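Local coordinates for protein AT-less polyketide synthase (Streptomyces platensis subsp. rosaceus, PDB 4TKT) that is a ketosynthase domain of the AT-less polyketide synthase for isomigrastatin and probably catalyses the decarboxylative condensation that extends the polyketide chain, at residues A[74-79]-A[98-103]; A[137-142]-A[212-217]. All blocks are in the same frame, centred on the assembly; numbering follows the deposited sequence.

Contact 1. Residues A[74-79]-A[98-103]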
ATOM      1  N   ASP A  74     -17.646   2.096  -0.978  1.00 24.97           N
ATOM      2  CA  ASP A  74     -18.441   2.868  -1.922  1.00 24.48           C
ATOM      3  C   ASP A  74     -18.168   4.364  -1.790  1.00 29.14           C
ATOM      4  O   ASP A  74     -18.696   5.168  -2.559  1.00 32.14           O
ATOM      5  CB  ASP A  74     -19.929   2.587  -1.725  1.00 25.11           C
ATOM      6  CG  ASP A  74     -20.400   2.875  -0.312  1.00 34.08           C
ATOM      7  OD1 ASP A  74     -19.559   2.917   0.611  1.00 34.05           O
ATOM      8  OD2 ASP A  74     -21.621   3.048  -0.123  1.00 37.67           O
ATOM      9  N   GLU A  75     -17.346   4.731  -0.812  1.00 25.35           N
ATOM     10  CA  GLU A  75     -16.989   6.129  -0.597  1.00 26.86           C
ATOM     11  C   GLU A  75     -15.921   6.562  -1.596  1.00 27.83           C
ATOM     12  O   GLU A  75     -14.965   5.830  -1.846  1.00 24.57           O
ATOM     13  CB  GLU A  75     -16.504   6.349   0.837  1.00 30.29           C
ATOM     14  CG  GLU A  75     -17.546   6.019   1.895  1.00 29.64           C
ATOM     15  CD  GLU A  75     -17.000   6.118   3.306  1.00 36.91           C
ATOM     16  OE1 GLU A  75     -15.778   6.337   3.459  1.00 39.17           O
ATOM     17  OE2 GLU A  75     -17.792   5.974   4.262  1.00 37.68           O
ATOM     18  N   PHE A  76     -16.087   7.754  -2.160  1.00 28.41           N
ATOM     19  CA  PHE A  76     -15.205   8.224  -3.222  1.00 30.08           C
ATOM     20  C   PHE A  76     -15.297   9.739  -3.390  1.00 35.59           C
ATOM     21  O   PHE A  76     -16.318  10.345  -3.067  1.00 37.65           O
ATOM     22  CB  PHE A  76     -15.553   7.518  -4.537  1.00 24.18           C
ATOM     23  CG  PHE A  76     -14.578   7.775  -5.651  1.00 27.53           C
ATOM     24  CD1 PHE A  76     -13.214   7.660  -5.438  1.00 23.49           C
ATOM     25  CD2 PHE A  76     -15.028   8.110  -6.919  1.00 25.62           C
ATOM     26  CE1 PHE A  76     -12.317   7.887  -6.465  1.00 23.37           C
ATOM     27  CE2 PHE A  76     -14.135   8.335  -7.951  1.00 26.27           C
ATOM     28  CZ  PHE A  76     -12.779   8.223  -7.724  1.00 25.34           C
ATOM     29  N   ASP A  77     -14.228  10.343  -3.896  1.00 38.82           N
ATOM     30  CA  ASP A  77     -14.179  11.785  -4.123  1.00 26.55           C
ATOM     31  C   ASP A  77     -13.968  12.079  -5.606  1.00 26.15           C
ATOM     32  O   ASP A  77     -12.877  12.472  -6.009  1.00 36.41           O
ATOM     33  CB  ASP A  77     -13.057  12.409  -3.292  1.00 30.65           C
ATOM     34  CG  ASP A  77     -13.131  13.926  -3.234  1.00 39.31           C
ATOM     35  OD1 ASP A  77     -13.850  14.540  -4.054  1.00 39.73           O
ATOM     36  OD2 ASP A  77     -12.449  14.506  -2.363  1.00 41.51           O
ATOM     37  N   PRO A  78     -15.017  11.895  -6.421  1.00 27.75           N
ATOM     38  CA  PRO A  78     -14.896  12.003  -7.882  1.00 25.59           C
ATOM     39  C   PRO A  78     -14.443  13.382  -8.376  1.00 31.03           C
ATOM     40  O   PRO A  78     -13.649  13.457  -9.315  1.00 29.09           O
ATOM     41  CB  PRO A  78     -16.315  11.693  -8.371  1.00 26.88           C
ATOM     42  CG  PRO A  78     -17.198  12.000  -7.210  1.00 31.10           C
ATOM     43  CD  PRO A  78     -16.402  11.624  -6.002  1.00 26.17           C
ATOM     44  N   LEU A  79     -14.933  14.452  -7.757  1.00 27.39           N
ATOM     45  CA  LEU A  79     -14.568  15.805  -8.174  1.00 33.59           C
ATOM     46  C   LEU A  79     -13.071  16.043  -8.023  1.00 35.79           C
ATOM     47  O   LEU A  79     -12.460  16.762  -8.814  1.00 42.77           O
ATOM     48  CB  LEU A  79     -15.349  16.845  -7.372  1.00 29.49           C
ATOM     49  CG  LEU A  79     -16.575  17.452  -8.055  1.00 34.36           C
ATOM     50  CD1 LEU A  79     -17.357  16.400  -8.816  1.00 33.64           C
ATOM     51  CD2 LEU A  79     -17.462  18.123  -7.025  1.00 32.95           C
ATOM     52  N   PHE A  98      -8.097   2.494  -5.766  1.00 24.04           N
ATOM     53  CA  PHE A  98      -6.707   2.482  -6.198  1.00 21.04           C
ATOM     54  C   PHE A  98      -6.273   3.887  -6.596  1.00 25.51           C
ATOM     55  O   PHE A  98      -5.120   4.268  -6.392  1.00 31.97           O
ATOM     56  CB  PHE A  98      -6.492   1.506  -7.354  1.00 20.40           C
ATOM     57  CG  PHE A  98      -5.045   1.183  -7.606  1.00 25.16           C
ATOM     58  CD1 PHE A  98      -4.287   0.544  -6.636  1.00 24.81           C
ATOM     59  CD2 PHE A  98      -4.443   1.520  -8.807  1.00 22.41           C
ATOM     60  CE1 PHE A  98      -2.954   0.247  -6.859  1.00 20.90           C
ATOM     61  CE2 PHE A  98      -3.110   1.224  -9.038  1.00 24.55           C
ATOM     62  CZ  PHE A  98      -2.363   0.586  -8.062  1.00 20.83           C
ATOM     63  N   LEU A  99      -7.200   4.653  -7.162  1.00 21.51           N
ATOM     64  CA  LEU A  99      -6.952   6.063  -7.442  1.00 22.09           C
ATOM     65  C   LEU A  99      -6.537   6.793  -6.170  1.00 28.69           C
ATOM     66  O   LEU A  99      -5.531   7.499  -6.150  1.00 38.95           O
ATOM     67  CB  LEU A  99      -8.190   6.726  -8.048  1.00 22.14           C
ATOM     68  CG  LEU A  99      -8.252   6.816  -9.572  1.00 34.43           C
ATOM     69  CD1 LEU A  99      -9.586   7.389 -10.020  1.00 37.12           C
ATOM     70  CD2 LEU A  99      -7.102   7.659 -10.099  1.00 32.03           C
ATOM     71  N   GLN A 100      -7.318   6.608  -5.109  1.00 23.08           N
ATOM     72  CA  GLN A 100      -7.048   7.262  -3.833  1.00 27.39           C
ATOM     73  C   GLN A 100      -5.758   6.739  -3.209  1.00 24.23           C
ATOM     74  O   GLN A 100      -4.999   7.492  -2.601  1.00 31.94           O
ATOM     75  CB  GLN A 100      -8.230   7.068  -2.880  1.00 31.50           C
ATOM     76  CG  GLN A 100      -9.497   7.778  -3.349  1.00 42.31           C
ATOM     77  CD  GLN A 100     -10.646   7.668  -2.365  1.00 39.35           C
ATOM     78  OE1 GLN A 100     -10.657   6.795  -1.497  1.00 36.10           O
ATOM     79  NE2 GLN A 100     -11.624   8.558  -2.498  1.00 25.13           N
ATOM     80  N   CYS A 101      -5.514   5.446  -3.378  1.00 23.57           N
ATOM     81  CA  CYS A 101      -4.277   4.824  -2.931  1.00 23.80           C
ATOM     82  C   CYS A 101      -3.063   5.410  -3.649  1.00 24.04           C
ATOM     83  O   CYS A 101      -2.030   5.669  -3.034  1.00 30.96           O
ATOM     84  CB  CYS A 101      -4.338   3.317  -3.155  1.00 23.05           C
ATOM     85  SG  CYS A 101      -2.852   2.430  -2.666  1.00 41.67           S
ATOM     86  N   ALA A 102      -3.194   5.609  -4.957  1.00 29.28           N
ATOM     87  CA  ALA A 102      -2.119   6.174  -5.765  1.00 23.82           C
ATOM     88  C   ALA A 102      -1.726   7.564  -5.280  1.00 24.89           C
ATOM     89  O   ALA A 102      -0.541   7.871  -5.144  1.00 29.51           O
ATOM     90  CB  ALA A 102      -2.529   6.227  -7.224  1.00 23.24           C
ATOM     91  N   HIS A 103      -2.721   8.403  -5.022  1.00 25.13           N
ATOM     92  CA  HIS A 103      -2.459   9.760  -4.569  1.00 28.36           C
ATOM     93  C   HIS A 103      -1.787   9.766  -3.203  1.00 33.05           C
ATOM     94  O   HIS A 103      -0.796  10.469  -2.998  1.00 36.55           O
ATOM     95  CB  HIS A 103      -3.748  10.578  -4.511  1.00 29.57           C
ATOM     96  CG  HIS A 103      -3.532  12.006  -4.120  1.00 33.76           C
ATOM     97  ND1 HIS A 103      -2.950  12.927  -4.963  1.00 33.38           N
ATOM     98  CD2 HIS A 103      -3.800  12.665  -2.969  1.00 36.09           C
ATOM     99  CE1 HIS A 103      -2.878  14.096  -4.352  1.00 35.91           C
ATOM    100  NE2 HIS A 103      -3.386  13.964  -3.141  1.00 38.52           N
TER
HETATM  101  O   HOH W   1     -12.873   5.344   0.066  1.00 30.63           O
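F76 and Q100 carry this buried contact between the short strand 75-76 and helix 93-109. The ring atom CD1 of F76 lies 3.5 Å from the amide nitrogen NE2 of Q100, which approaches obliquely, the ring and amide planes being 40° apart. Farther round the ring, CZ of F76 meets the methyl CD1 of L99 at 4.0 Å; this methyl sits at the edge of the ring, near its plane. CG of F76 is anti to the backbone N (chi1 -171°), and the ring beyond it reaches the helix. The chain of Q100 is extended beyond CG and brings its amide to the strand. Its OE1 accepts a hydrogen bond from a water at 3.1 Å, and the same water donates to the carbonyl O of E75 at 2.9 Å.

Outside the two segments, F81 lies nearly parallel to the F76 ring and also touches Q100, and A88 of helix 85-89 meets F76. Strand 75-76 forms an antiparallel sheet with strand 610-611, F76 pairing with E610, E75 in a salt bridge with R609 and OD2 of D77 accepting from the backbone N of A608; the contact sets this sheet on helix 93-109 of the thiolase-fold ketosynthase. An alanine in place of F76 would probably leave the L99 methyl and the Q100 amide without their aromatic neighbour and F81 without its ring partner. The water gives one proton to each segment, whereas NE2 of Q100 faces D77 N, another donor, 3.5 Å away without a bond, so the polar link here runs through the water.

Contact 2. Residues A[137-142]-A[212-217]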
ATOM      1  N   ALA A 137      -4.659  -7.218  -9.981  1.00 29.04           N
ATOM      2  CA  ALA A 137      -6.041  -7.483  -9.596  1.00 24.39           C
ATOM      3  C   ALA A 137      -6.527  -8.737 -10.306  1.00 29.31           C
ATOM      4  O   ALA A 137      -6.001  -9.093 -11.357  1.00 27.91           O
ATOM      5  CB  ALA A 137      -6.925  -6.301  -9.926  1.00 23.79           C
HETATM    6  N   MSE A 138      -7.531  -9.404  -9.743  1.00 24.90           N
HETATM    7  CA  MSE A 138      -7.996 -10.657 -10.327  1.00 25.38           C
HETATM    8  C   MSE A 138      -9.517 -10.786 -10.443  1.00 33.29           C
HETATM    9  O   MSE A 138     -10.006 -11.666 -11.148  1.00 40.39           O
HETATM   10  CB  MSE A 138      -7.450 -11.839  -9.524  1.00 28.62           C
HETATM   11  CG  MSE A 138      -7.916 -11.903  -8.079  1.00 33.25           C
HETATM   12 SE   MSE A 138      -7.284 -13.515  -7.158  1.00 54.19          SE
HETATM   13  CE  MSE A 138      -8.253 -14.864  -8.175  1.00 31.06           C
ATOM     14  N   TYR A 139     -10.263  -9.920  -9.765  1.00 29.33           N
ATOM     15  CA  TYR A 139     -11.725 -10.003  -9.798  1.00 24.99           C
ATOM     16  C   TYR A 139     -12.371  -8.814 -10.493  1.00 24.59           C
ATOM     17  O   TYR A 139     -11.952  -7.673 -10.307  1.00 29.51           O
ATOM     18  CB  TYR A 139     -12.296 -10.112  -8.381  1.00 27.26           C
ATOM     19  CG  TYR A 139     -11.990 -11.412  -7.679  1.00 30.24           C
ATOM     20  CD1 TYR A 139     -12.579 -12.600  -8.093  1.00 31.88           C
ATOM     21  CD2 TYR A 139     -11.130 -11.449  -6.589  1.00 29.66           C
ATOM     22  CE1 TYR A 139     -12.307 -13.795  -7.449  1.00 31.48           C
ATOM     23  CE2 TYR A 139     -10.851 -12.637  -5.937  1.00 30.84           C
ATOM     24  CZ  TYR A 139     -11.444 -13.808  -6.373  1.00 35.10           C
ATOM     25  OH  TYR A 139     -11.172 -14.996  -5.734  1.00 35.95           O
ATOM     26  N   SER A 140     -13.400  -9.094 -11.286  1.00 24.89           N
ATOM     27  CA  SER A 140     -14.246  -8.055 -11.866  1.00 24.82           C
ATOM     28  C   SER A 140     -15.698  -8.321 -11.509  1.00 33.57           C
ATOM     29  O   SER A 140     -16.509  -8.638 -12.376  1.00 40.83           O
ATOM     30  CB  SER A 140     -14.083  -7.995 -13.382  1.00 38.89           C
ATOM     31  OG  SER A 140     -12.799  -7.523 -13.735  1.00 46.87           O
ATOM     32  N   GLU A 141     -16.020  -8.185 -10.226  1.00 25.27           N
ATOM     33  CA  GLU A 141     -17.321  -8.597  -9.712  1.00 29.78           C
ATOM     34  C   GLU A 141     -18.415  -7.536  -9.809  1.00 30.42           C
ATOM     35  O   GLU A 141     -19.589  -7.882  -9.937  1.00 36.41           O
ATOM     36  CB  GLU A 141     -17.184  -9.031  -8.257  1.00 38.72           C
ATOM     37  CG  GLU A 141     -16.418 -10.321  -8.071  1.00 51.04           C
ATOM     38  CD  GLU A 141     -16.430 -10.785  -6.631  1.00 61.63           C
ATOM     39  OE1 GLU A 141     -16.159  -9.954  -5.732  1.00 56.02           O
ATOM     40  OE2 GLU A 141     -16.724 -11.978  -6.400  1.00 71.84           O
ATOM     41  N   TYR A 142     -18.036  -6.262  -9.730  1.00 26.16           N
ATOM     42  CA  TYR A 142     -18.999  -5.158  -9.781  1.00 26.07           C
ATOM     43  C   TYR A 142     -19.885  -5.298 -11.017  1.00 26.71           C
ATOM     44  O   TYR A 142     -21.101  -5.122 -10.960  1.00 27.49           O
ATOM     45  CB  TYR A 142     -18.264  -3.817  -9.788  1.00 25.60           C
ATOM     46  CG  TYR A 142     -19.077  -2.640  -9.297  1.00 26.04           C
ATOM     47  CD1 TYR A 142     -19.694  -2.665  -8.054  1.00 35.29           C
ATOM     48  CD2 TYR A 142     -19.199  -1.492 -10.064  1.00 26.23           C
ATOM     49  CE1 TYR A 142     -20.428  -1.585  -7.599  1.00 35.09           C
ATOM     50  CE2 TYR A 142     -19.929  -0.407  -9.619  1.00 26.81           C
ATOM     51  CZ  TYR A 142     -20.541  -0.457  -8.386  1.00 36.40           C
ATOM     52  OH  TYR A 142     -21.269   0.623  -7.940  1.00 36.49           O
ATOM     53  N   GLY A 212      -1.438  -3.557  -5.613  1.00 20.18           N
ATOM     54  CA  GLY A 212      -2.530  -4.474  -5.868  1.00 19.85           C
ATOM     55  C   GLY A 212      -3.809  -4.028  -5.189  1.00 22.08           C
ATOM     56  O   GLY A 212      -3.783  -3.269  -4.222  1.00 24.82           O
ATOM     57  N   VAL A 213      -4.937  -4.499  -5.704  1.00 25.42           N
ATOM     58  CA  VAL A 213      -6.230  -4.171  -5.130  1.00 19.71           C
ATOM     59  C   VAL A 213      -7.140  -5.394  -5.171  1.00 28.07           C
ATOM     60  O   VAL A 213      -7.161  -6.136  -6.155  1.00 25.67           O
ATOM     61  CB  VAL A 213      -6.894  -2.986  -5.870  1.00 22.98           C
ATOM     62  CG1 VAL A 213      -6.948  -3.244  -7.369  1.00 18.62           C
ATOM     63  CG2 VAL A 213      -8.284  -2.707  -5.315  1.00 23.08           C
ATOM     64  N   ASN A 214      -7.875  -5.613  -4.088  1.00 25.47           N
ATOM     65  CA  ASN A 214      -8.815  -6.719  -4.031  1.00 23.64           C
ATOM     66  C   ASN A 214      -9.990  -6.414  -3.116  1.00 22.99           C
ATOM     67  O   ASN A 214      -9.806  -6.128  -1.934  1.00 25.36           O
ATOM     68  CB  ASN A 214      -8.105  -7.988  -3.566  1.00 23.86           C
ATOM     69  CG  ASN A 214      -9.010  -9.198  -3.590  1.00 27.27           C
ATOM     70  OD1 ASN A 214      -9.267  -9.771  -4.646  1.00 34.51           O
ATOM     71  ND2 ASN A 214      -9.500  -9.597  -2.422  1.00 27.93           N
ATOM     72  N   LEU A 215     -11.198  -6.477  -3.668  1.00 19.55           N
ATOM     73  CA  LEU A 215     -12.404  -6.212  -2.894  1.00 22.06           C
ATOM     74  C   LEU A 215     -13.385  -7.376  -2.975  1.00 27.58           C
ATOM     75  O   LEU A 215     -13.367  -8.153  -3.931  1.00 27.25           O
ATOM     76  CB  LEU A 215     -13.080  -4.926  -3.376  1.00 22.68           C
ATOM     77  CG  LEU A 215     -12.247  -3.646  -3.271  1.00 28.90           C
ATOM     78  CD1 LEU A 215     -13.032  -2.442  -3.772  1.00 30.73           C
ATOM     79  CD2 LEU A 215     -11.770  -3.425  -1.840  1.00 28.32           C
ATOM     80  N   SER A 216     -14.237  -7.491  -1.963  1.00 25.25           N
ATOM     81  CA  SER A 216     -15.279  -8.510  -1.951  1.00 30.04           C
ATOM     82  C   SER A 216     -16.646  -7.846  -2.029  1.00 24.91           C
ATOM     83  O   SER A 216     -17.320  -7.674  -1.015  1.00 28.25           O
ATOM     84  CB  SER A 216     -15.179  -9.380  -0.695  1.00 34.80           C
ATOM     85  OG  SER A 216     -13.935 -10.060  -0.636  1.00 37.81           O
ATOM     86  N   VAL A 217     -17.056  -7.481  -3.238  1.00 22.81           N
ATOM     87  CA  VAL A 217     -18.253  -6.669  -3.420  1.00 29.29           C
ATOM     88  C   VAL A 217     -19.489  -7.490  -3.782  1.00 32.32           C
ATOM     89  O   VAL A 217     -20.600  -6.962  -3.837  1.00 37.54           O
ATOM     90  CB  VAL A 217     -18.030  -5.607  -4.512  1.00 30.84           C
ATOM     91  CG1 VAL A 217     -16.715  -4.878  -4.276  1.00 35.35           C
ATOM     92  CG2 VAL A 217     -18.028  -6.253  -5.876  1.00 20.66           C
TER
HETATM   93  O   HOH W   2      -9.494  -8.227  -7.469  1.00 46.20           O
HETATM   94  O   HOH W   3     -14.631  -7.663  -6.532  1.00 44.01           O
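A137 and V213 meet where two neighbouring parallel strands of the thiolase fold, 129-136 and 208-214, run out into loops. The apolar packing lies at the two ends of the contact. At one end CB of A137 is 4.0 Å from CG1 of V213, next to the backbone pairing of V213 with G136, and I165 of helix 163-173 touches both side chains. At the other end CG2 of V217 packs 3.8 Å from CB of E141 and also reaches the backbone N of Y142 at 3.9 Å.

Between these ends the segments, whose directions differ by 24°, are linked through water. One water donates both to OE1 of E141, at 2.9 Å, and to the carbonyl O of L215, which K221 NZ also binds. A second accepts from the backbone N of Y139 at 3.0 Å and can donate to OD1 of N214, one of more acceptors in reach than it has protons for.

In this water-linked middle M138 and Y139 are partly exposed, although Y139 makes a close edge contact. Its OH is hydrogen-bonded to E363, and its ring makes a cation-pi contact with K221. CG of N214 is anti to the backbone N (chi1 -176°), and ND2 bonds to the carbonyl O of G250. OD1 of N214 lies at the edge of the Y139 ring, in its plane, 3.2 Å from CD2.

Both segments of contact 1 come before those of contact 2 in the sequence, and the centres of the two contacts are 15 Å apart within the N-terminal half of the ketosynthase. Helix 93-109 connects them: it supplies segment 98-103, and from its earlier turns the side chain of Q94 bonds to the backbones of Y139 and L215 in contact 2. The two contacts also touch directly, F98 CE1 lying 4.3 Å from G212 N. Helix 163-173 packs against both, meeting L99 in one and A137 and V213 in the other. Contact 1 joins helix 93-109 to the two-stranded sheet 75-76/610-611, whereas contact 2 joins the ends of two strands of the large mixed sheet, and the one helix serves both.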